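Local coordinates for phosphoribosylaminoimidazole-succinocarboxamide synthase (Pyrococcus horikoshii, PDB 4O7V), which catalyses the ATP-dependent joining of L-aspartate to a carboxylated aminoimidazole ribonucleotide, giving SAICAR in de novo purine biosynthesis, at residues V92-A97 / P113-E118. Residues are numbered along the deposited sequence; the frame is centred on the assembly and turned at random.
Sequences VRNVVA and PEPIVE. With UDP (uridine-5'-diphosphate), chain B; U5P (uridine-5'-monophosphate), chain D.
V92 meets P115 diagonally across the two strands, while its register partner, in an antiparallel non-hydrogen-bonded pair, is V117. With CG1 anti to the backbone N (chi1 -171°), that methyl of V92 comes within 4.3 Å of P115 CB, on the side of the sheet covered by helix 143-165. The V92 CA hydrogen meets I116 O, whose stronger partner is R93 N at 2.8 Å. The return bond, from I116 N to R93 O, measures 2.9 Å and closes the hydrogen-bonded pair. This antiparallel ladder joins strands 84-93 and 111-121 within the six-stranded sheet, and it illustrates how a regular backbone register can present one side chain to a ligand.

That side chain is R93, which runs across E118 at a slant. Its CD packs 3.5 Å from E118 CD, and beyond it the bend at chi3 (72°) swings the guanidinium so that NH1 meets E118 OE1. The salt bridge, 2.8 Å between NH1 and OE1, lies near the guanidinium plane but 32° out of the carboxylate plane, on its syn side; Y120 OH also bonds to OE1. NH1 and NH2 together grip the alpha-phosphate of UDP, with NH2 to O2A at 2.7 Å, while R198, S99 and R214 hold the nucleotide from elsewhere; U5P, an alternative occupant of the same site, offers its phosphate to the same two nitrogens. A leucine in place of R93 would probably leave E118 without its cationic mate and the phosphate without two of its donors. At N94 the chain turns a corner: OD1 rests 3.8 Å from P115 CB, while ND2 is bonded to N157 and the carbonyl of L171.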
ATOM      1  N   VAL A  92      -4.224  11.489   4.812  1.00 10.50           N
ATOM      2  CA  VAL A  92      -4.800  12.185   3.668  1.00 10.74           C
ATOM      3  C   VAL A  92      -3.744  13.180   3.163  1.00 10.78           C
ATOM      4  O   VAL A  92      -3.128  13.875   3.957  1.00 10.90           O
ATOM      5  CB  VAL A  92      -6.097  12.932   4.056  1.00 10.61           C
ATOM      6  CG1 VAL A  92      -6.799  13.472   2.821  1.00 10.75           C
ATOM      7  CG2 VAL A  92      -7.040  12.025   4.839  1.00 10.37           C
ATOM      8  N   ARG A  93      -3.518  13.221   1.854  1.00 10.91           N
ATOM      9  CA  ARG A  93      -2.454  14.047   1.275  1.00 11.07           C
ATOM     10  C   ARG A  93      -3.000  14.926   0.143  1.00 11.31           C
ATOM     11  O   ARG A  93      -3.685  14.429  -0.757  1.00 10.91           O
ATOM     12  CB  ARG A  93      -1.301  13.152   0.790  1.00 11.09           C
ATOM     13  CG  ARG A  93      -1.137  11.864   1.611  1.00 11.32           C
ATOM     14  CD  ARG A  93       0.127  11.072   1.290  1.00 11.32           C
ATOM     15  NE  ARG A  93       1.289  11.768   1.812  1.00 11.37           N
ATOM     16  CZ  ARG A  93       2.192  11.286   2.661  1.00 11.17           C
ATOM     17  NH1 ARG A  93       2.143  10.037   3.121  1.00 10.95           N
ATOM     18  NH2 ARG A  93       3.168  12.094   3.043  1.00 11.00           N
ATOM     19  N   ASN A  94      -2.709  16.229   0.212  1.00 11.88           N
ATOM     20  CA  ASN A  94      -3.106  17.205  -0.820  1.00 12.19           C
ATOM     21  C   ASN A  94      -1.936  17.671  -1.660  1.00 12.47           C
ATOM     22  O   ASN A  94      -2.092  17.972  -2.857  1.00 12.66           O
ATOM     23  CB  ASN A  94      -3.754  18.426  -0.171  1.00 12.22           C
ATOM     24  CG  ASN A  94      -4.996  18.063   0.609  1.00 12.80           C
ATOM     25  OD1 ASN A  94      -5.882  17.382   0.086  1.00 13.13           O
ATOM     26  ND2 ASN A  94      -5.059  18.485   1.871  1.00 12.70           N
ATOM     27  N   VAL A  95      -0.775  17.748  -1.006  1.00 12.05           N
ATOM     28  CA  VAL A  95       0.462  18.234  -1.591  1.00 12.03           C
ATOM     29  C   VAL A  95       1.545  17.198  -1.277  1.00 12.58           C
ATOM     30  O   VAL A  95       1.589  16.659  -0.161  1.00 12.85           O
ATOM     31  CB  VAL A  95       0.851  19.601  -0.977  1.00 11.77           C
ATOM     32  CG1 VAL A  95       2.263  20.013  -1.369  1.00 11.49           C
ATOM     33  CG2 VAL A  95      -0.149  20.675  -1.395  1.00 11.62           C
ATOM     34  N   VAL A  96       2.395  16.905  -2.261  1.00 12.67           N
ATOM     35  CA  VAL A  96       3.469  15.921  -2.104  1.00 12.56           C
ATOM     36  C   VAL A  96       4.510  16.378  -1.074  1.00 12.70           C
ATOM     37  O   VAL A  96       5.057  17.495  -1.165  1.00 12.59           O
ATOM     38  CB  VAL A  96       4.142  15.607  -3.454  1.00 12.60           C
ATOM     39  CG1 VAL A  96       5.363  14.718  -3.269  1.00 12.33           C
ATOM     40  CG2 VAL A  96       3.137  14.959  -4.402  1.00 12.58           C
ATOM     41  N   ALA A  97       4.737  15.519  -0.077  1.00 12.43           N
ATOM     42  CA  ALA A  97       5.764  15.719   0.948  1.00 12.24           C
ATOM     43  C   ALA A  97       6.030  14.395   1.665  1.00 12.43           C
ATOM     44  O   ALA A  97       5.328  13.410   1.440  1.00 12.05           O
ATOM     45  CB  ALA A  97       5.334  16.797   1.938  1.00 12.12           C
ATOM     46  N   PRO A 113      -3.716  16.197  -8.073  1.00 15.61           N
ATOM     47  CA  PRO A 113      -4.951  16.511  -8.813  1.00 16.01           C
ATOM     48  C   PRO A 113      -6.196  16.229  -7.969  1.00 16.87           C
ATOM     49  O   PRO A 113      -7.213  16.907  -8.125  1.00 17.03           O
ATOM     50  CB  PRO A 113      -4.887  15.583 -10.041  1.00 16.11           C
ATOM     51  CG  PRO A 113      -3.966  14.458  -9.640  1.00 16.17           C
ATOM     52  CD  PRO A 113      -2.979  15.056  -8.664  1.00 15.36           C
ATOM     53  N   GLU A 114      -6.108  15.236  -7.084  1.00 17.06           N
ATOM     54  CA  GLU A 114      -7.140  15.003  -6.068  1.00 17.38           C
ATOM     55  C   GLU A 114      -6.470  14.408  -4.818  1.00 16.87           C
ATOM     56  O   GLU A 114      -5.336  13.920  -4.905  1.00 17.09           O
ATOM     57  CB  GLU A 114      -8.275  14.106  -6.598  1.00 18.50           C
ATOM     58  CG  GLU A 114      -7.882  12.683  -6.997  1.00 20.67           C
ATOM     59  CD  GLU A 114      -7.166  12.600  -8.343  1.00 22.41           C
ATOM     60  OE1 GLU A 114      -6.140  11.882  -8.427  1.00 23.45           O
ATOM     61  OE2 GLU A 114      -7.615  13.256  -9.319  1.00 23.15           O
ATOM     62  N   PRO A 115      -7.157  14.439  -3.660  1.00 15.74           N
ATOM     63  CA  PRO A 115      -6.495  13.952  -2.448  1.00 15.03           C
ATOM     64  C   PRO A 115      -6.154  12.458  -2.507  1.00 14.21           C
ATOM     65  O   PRO A 115      -6.874  11.679  -3.135  1.00 14.79           O
ATOM     66  CB  PRO A 115      -7.526  14.234  -1.343  1.00 15.39           C
ATOM     67  CG  PRO A 115      -8.485  15.241  -1.936  1.00 15.52           C
ATOM     68  CD  PRO A 115      -8.538  14.883  -3.388  1.00 15.25           C
ATOM     69  N   ILE A 116      -5.040  12.079  -1.879  1.00 12.89           N
ATOM     70  CA  ILE A 116      -4.648  10.682  -1.716  1.00 11.65           C
ATOM     71  C   ILE A 116      -4.929  10.243  -0.276  1.00 11.06           C
ATOM     72  O   ILE A 116      -4.615  10.959   0.666  1.00 11.12           O
ATOM     73  CB  ILE A 116      -3.152  10.495  -2.039  1.00 11.50           C
ATOM     74  CG1 ILE A 116      -2.924  10.659  -3.541  1.00 11.54           C
ATOM     75  CG2 ILE A 116      -2.639   9.146  -1.530  1.00 11.44           C
ATOM     76  CD1 ILE A 116      -1.476  10.573  -3.967  1.00 11.76           C
ATOM     77  N   VAL A 117      -5.534   9.078  -0.106  1.00 10.74           N
ATOM     78  CA  VAL A 117      -5.758   8.513   1.236  1.00 10.47           C
ATOM     79  C   VAL A 117      -4.902   7.258   1.334  1.00 10.55           C
ATOM     80  O   VAL A 117      -4.951   6.399   0.445  1.00 10.43           O
ATOM     81  CB  VAL A 117      -7.244   8.143   1.495  1.00 10.35           C
ATOM     82  CG1 VAL A 117      -7.443   7.615   2.908  1.00 10.16           C
ATOM     83  CG2 VAL A 117      -8.154   9.334   1.266  1.00 10.14           C
ATOM     84  N   GLU A 118      -4.110   7.161   2.398  1.00 10.37           N
ATOM     85  CA  GLU A 118      -3.265   5.986   2.625  1.00 10.38           C
ATOM     86  C   GLU A 118      -3.614   5.363   3.969  1.00 10.51           C
ATOM     87  O   GLU A 118      -3.847   6.082   4.956  1.00 10.54           O
ATOM     88  CB  GLU A 118      -1.768   6.350   2.579  1.00 10.19           C
ATOM     89  CG  GLU A 118      -1.300   7.011   1.282  1.00 10.14           C
ATOM     90  CD  GLU A 118       0.118   7.573   1.361  1.00 10.45           C
ATOM     91  OE1 GLU A 118       0.641   7.811   2.477  1.00 10.53           O
ATOM     92  OE2 GLU A 118       0.727   7.796   0.296  1.00 10.48           O
TER
HETATM   93  N1  UDP B 301       2.177  11.203  10.592  0.50 25.01           N
HETATM   94  C2  UDP B 301       1.853  11.044  11.958  0.50 24.95           C
HETATM   95  N3  UDP B 301       2.292   9.975  12.631  0.50 25.79           N
HETATM   96  C4  UDP B 301       3.040   9.050  12.018  0.50 26.78           C
HETATM   97  C5  UDP B 301       3.376   9.177  10.672  0.50 26.64           C
HETATM   98  C6  UDP B 301       2.923  10.285   9.962  0.50 25.92           C
HETATM   99  O2  UDP B 301       1.154  11.899  12.542  0.50 23.69           O
HETATM  100  O4  UDP B 301       3.440   8.061  12.665  0.50 28.49           O
HETATM  101  C1' UDP B 301       1.691  12.375   9.868  0.50 23.62           C
HETATM  102  C2' UDP B 301       2.854  13.260   9.458  0.50 22.98           C
HETATM  103  O2' UDP B 301       3.036  14.329  10.389  0.50 22.95           O
HETATM  104  C3' UDP B 301       2.409  13.808   8.127  0.50 22.42           C
HETATM  105  C4' UDP B 301       1.457  12.767   7.559  0.50 22.23           C
HETATM  106  O4' UDP B 301       1.036  11.964   8.662  0.50 23.04           O
HETATM  107  O3' UDP B 301       1.665  15.003   8.368  0.50 21.91           O
HETATM  108  C5' UDP B 301       2.122  11.891   6.503  0.50 21.35           C
HETATM  109  O5' UDP B 301       3.436  11.541   6.930  0.50 20.71           O
HETATM  110  PA  UDP B 301       4.445  10.747   5.967  0.50 20.28           P
HETATM  111  O1A UDP B 301       3.750   9.524   5.416  0.50 20.75           O
HETATM  112  O2A UDP B 301       5.050  11.717   4.990  0.50 20.48           O
HETATM  113  O3A UDP B 301       5.580  10.264   7.005  0.50 20.17           O
HETATM  114  PB  UDP B 301       6.710  11.224   7.647  0.50 20.06           P
HETATM  115  O1B UDP B 301       7.503  10.246   8.475  0.50 20.05           O
HETATM  116  O2B UDP B 301       7.440  11.825   6.478  0.50 19.64           O
HETATM  117  O3B UDP B 301       5.967  12.249   8.471  0.50 20.55           O
HETATM  118  N1  U5P D 303       1.976  11.120  10.527  0.50 22.51           N
HETATM  119  C2  U5P D 303       1.725  11.053  11.917  0.50 22.37           C
HETATM  120  N3  U5P D 303       2.034   9.951  12.603  0.50 23.02           N
HETATM  121  C4  U5P D 303       2.573   8.898  11.982  0.50 23.73           C
HETATM  122  C5  U5P D 303       2.830   8.928  10.612  0.50 23.70           C
HETATM  123  C6  U5P D 303       2.512  10.073   9.887  0.50 23.13           C
HETATM  124  O2  U5P D 303       1.217  12.024  12.512  0.50 21.33           O
HETATM  125  O4  U5P D 303       2.848   7.880  12.647  0.50 25.07           O
HETATM  126  C1' U5P D 303       1.624  12.333   9.788  0.50 21.42           C
HETATM  127  C2' U5P D 303       2.838  13.174   9.441  0.50 20.93           C
HETATM  128  O2' U5P D 303       3.039  14.214  10.400  0.50 20.95           O
HETATM  129  C3' U5P D 303       2.444  13.780   8.118  0.50 20.49           C
HETATM  130  C4' U5P D 303       1.483  12.784   7.486  0.50 20.33           C
HETATM  131  O3' U5P D 303       1.712  14.978   8.379  0.50 20.03           O
HETATM  132  O4' U5P D 303       1.012  11.958   8.550  0.50 20.99           O
HETATM  133  C5' U5P D 303       2.153  11.929   6.416  0.50 19.65           C
HETATM  134  O5' U5P D 303       3.317  11.310   6.956  0.50 19.17           O
HETATM  135  P   U5P D 303       4.430  10.648   6.009  0.50 18.82           P
HETATM  136  O1P U5P D 303       4.688  11.693   4.957  0.50 18.86           O
HETATM  137  O2P U5P D 303       5.581  10.407   6.954  0.50 18.77           O
HETATM  138  O3P U5P D 303       3.795   9.395   5.455  0.50 19.22           O